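Local coordinates for glycoside transferase (Listeria monocytogenes, PDB 6R2M), which probably acts as an extracellular glycoside hydrolase on exopolysaccharide, with a transferase activity also possible, at residues E58-E62 with V63-K67. Numbering follows the deposited sequence.
Sequences EYLVE and VNDSK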
loop_
_atom_site.group_PDB
_atom_site.type_symbol
_atom_site.label_atom_id
_atom_site.label_comp_id
_atom_site.label_asym_id
_atom_site.label_seq_id
_atom_site.Cartn_x
_atom_site.Cartn_y
_atom_site.Cartn_z
ATOM N N GLU A 58 1.718 5.936 8.002
ATOM C CA GLU A 58 2.548 4.764 8.259
ATOM C C GLU A 58 3.992 5.172 8.544
ATOM O O GLU A 58 4.604 4.711 9.519
ATOM C CB GLU A 58 2.451 3.823 7.056
ATOM C CG GLU A 58 3.221 2.544 7.196
ATOM C CD GLU A 58 2.980 1.603 6.024
ATOM O OE1 GLU A 58 1.918 1.715 5.372
ATOM O OE2 GLU A 58 3.842 0.737 5.764
ATOM N N TYR A 59 4.548 6.052 7.706
ATOM C CA TYR A 59 5.904 6.539 7.916
ATOM C C TYR A 59 6.046 7.231 9.268
ATOM O O TYR A 59 7.030 7.016 9.980
ATOM C CB TYR A 59 6.306 7.491 6.779
ATOM C CG TYR A 59 7.705 8.020 6.958
ATOM C CD1 TYR A 59 8.800 7.275 6.522
ATOM C CD2 TYR A 59 7.938 9.223 7.612
ATOM C CE1 TYR A 59 10.090 7.730 6.694
ATOM C CE2 TYR A 59 9.239 9.697 7.799
ATOM C CZ TYR A 59 10.307 8.943 7.339
ATOM O OH TYR A 59 11.608 9.389 7.543
ATOM N N LEU A 60 5.070 8.065 9.639
ATOM C CA LEU A 60 5.192 8.852 10.860
ATOM C C LEU A 60 5.187 7.980 12.107
ATOM O O LEU A 60 5.855 8.316 13.087
ATOM C CB LEU A 60 4.069 9.891 10.912
ATOM C CG LEU A 60 4.215 10.902 9.777
ATOM C CD1 LEU A 60 2.947 11.710 9.677
ATOM C CD2 LEU A 60 5.458 11.821 9.905
ATOM N N VAL A 61 4.457 6.861 12.092
ATOM C CA VAL A 61 4.552 5.920 13.208
ATOM C C VAL A 61 5.942 5.310 13.259
ATOM O O VAL A 61 6.538 5.178 14.339
ATOM C CB VAL A 61 3.461 4.839 13.101
ATOM C CG1 VAL A 61 3.655 3.770 14.195
ATOM C CG2 VAL A 61 2.091 5.459 13.224
ATOM N N GLU A 62 6.495 4.959 12.091
ATOM C CA GLU A 62 7.809 4.330 12.046
ATOM C C GLU A 62 8.887 5.247 12.618
ATOM O O GLU A 62 9.808 4.776 13.297
ATOM C CB GLU A 62 8.148 3.922 10.604
ATOM C CG GLU A 62 9.481 3.216 10.442
ATOM C CD GLU A 62 9.566 1.905 11.212
ATOM O OE1 GLU A 62 8.524 1.235 11.407
ATOM O OE2 GLU A 62 10.695 1.548 11.622
ATOM N N VAL A 63 8.785 6.556 12.380
ATOM C CA VAL A 63 9.798 7.497 12.862
ATOM C C VAL A 63 9.393 8.161 14.180
ATOM O O VAL A 63 10.042 9.117 14.611
ATOM C CB VAL A 63 10.163 8.557 11.801
ATOM C CG1 VAL A 63 10.720 7.884 10.551
ATOM C CG2 VAL A 63 8.974 9.466 11.440
ATOM N N ASN A 64 8.345 7.665 14.837
ATOM C CA ASN A 64 8.002 8.080 16.203
ATOM C C ASN A 64 7.640 9.557 16.277
ATOM O O ASN A 64 8.101 10.277 17.158
ATOM C CB ASN A 64 9.137 7.763 17.190
ATOM C CG ASN A 64 8.699 7.908 18.642
ATOM O OD1 ASN A 64 7.599 7.493 19.002
ATOM N ND2 ASN A 64 9.538 8.532 19.464
ATOM N N ASP A 65 6.821 10.030 15.339
ATOM C CA ASP A 65 6.456 11.450 15.283
ATOM C C ASP A 65 4.965 11.619 15.579
ATOM O O ASP A 65 4.131 11.724 14.680
ATOM C CB ASP A 65 6.841 12.045 13.926
ATOM C CG ASP A 65 6.630 13.554 13.866
ATOM O OD1 ASP A 65 6.097 14.140 14.835
ATOM O OD2 ASP A 65 6.994 14.159 12.836
ATOM N N SER A 66 4.632 11.687 16.871
ATOM C CA SER A 66 3.218 11.742 17.228
ATOM C C SER A 66 2.568 13.055 16.820
ATOM O O SER A 66 1.380 13.073 16.467
ATOM C CB SER A 66 3.055 11.507 18.727
ATOM O OG SER A 66 3.445 12.682 19.405
ATOM N N LYS A 67 3.314 14.154 16.879
ATOM C CA LYS A 67 2.727 15.446 16.539
ATOM C C LYS A 67 2.311 15.504 15.075
ATOM O O LYS A 67 1.178 15.895 14.753
ATOM C CB LYS A 67 3.704 16.574 16.853
ATOM C CG LYS A 67 3.289 17.918 16.306
ATOM C CD LYS A 67 4.271 18.991 16.755
ATOM C CE LYS A 67 3.980 20.328 16.093
ATOM N NZ LYS A 67 4.204 20.265 14.620
#
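V63 lays its CG1 methyl over one face of the Y59 ring, one helical turn earlier, where helix 50-62 ends in a Schellman motif. The CH-pi contact places V63 CG1 3.9 Å from the Y59 ring centroid, displaced toward the phenol end, and V63 CG1 comes within 3.4 Å of Y59 CZ. The second branch of the compact, forked valine, V63 CG2, lies 3.7 Å from Y59 CE2 and packs against Y59 O. With CG anti to its own nitrogen (chi1 180°), Y59 holds its ring beside its carbonyl carbon, on the side where V63 follows. The tyrosine hydroxyl is hydrogen-bonded to K312 NZ in helix 301-312. In the backbone, V63 N keeps a helical i to i-4 bond to Y59 O. N64 then takes a positive phi (63°), which asparagine tolerates better than most residues, and the chain turns away from the helix axis. The motif's two signature bonds follow: N64 N to V61 O at 3.1 Å, approaching from above the carbonyl plane, and a straighter one from D65 N to L60 O. D65 is the N-cap of helix 66-79, its short carboxylate suited to accepting bonds at a helix start. D65 OD2, bonded to T68 OG1 and Q23 NE2, also lies 4.1 Å from L60 CD2.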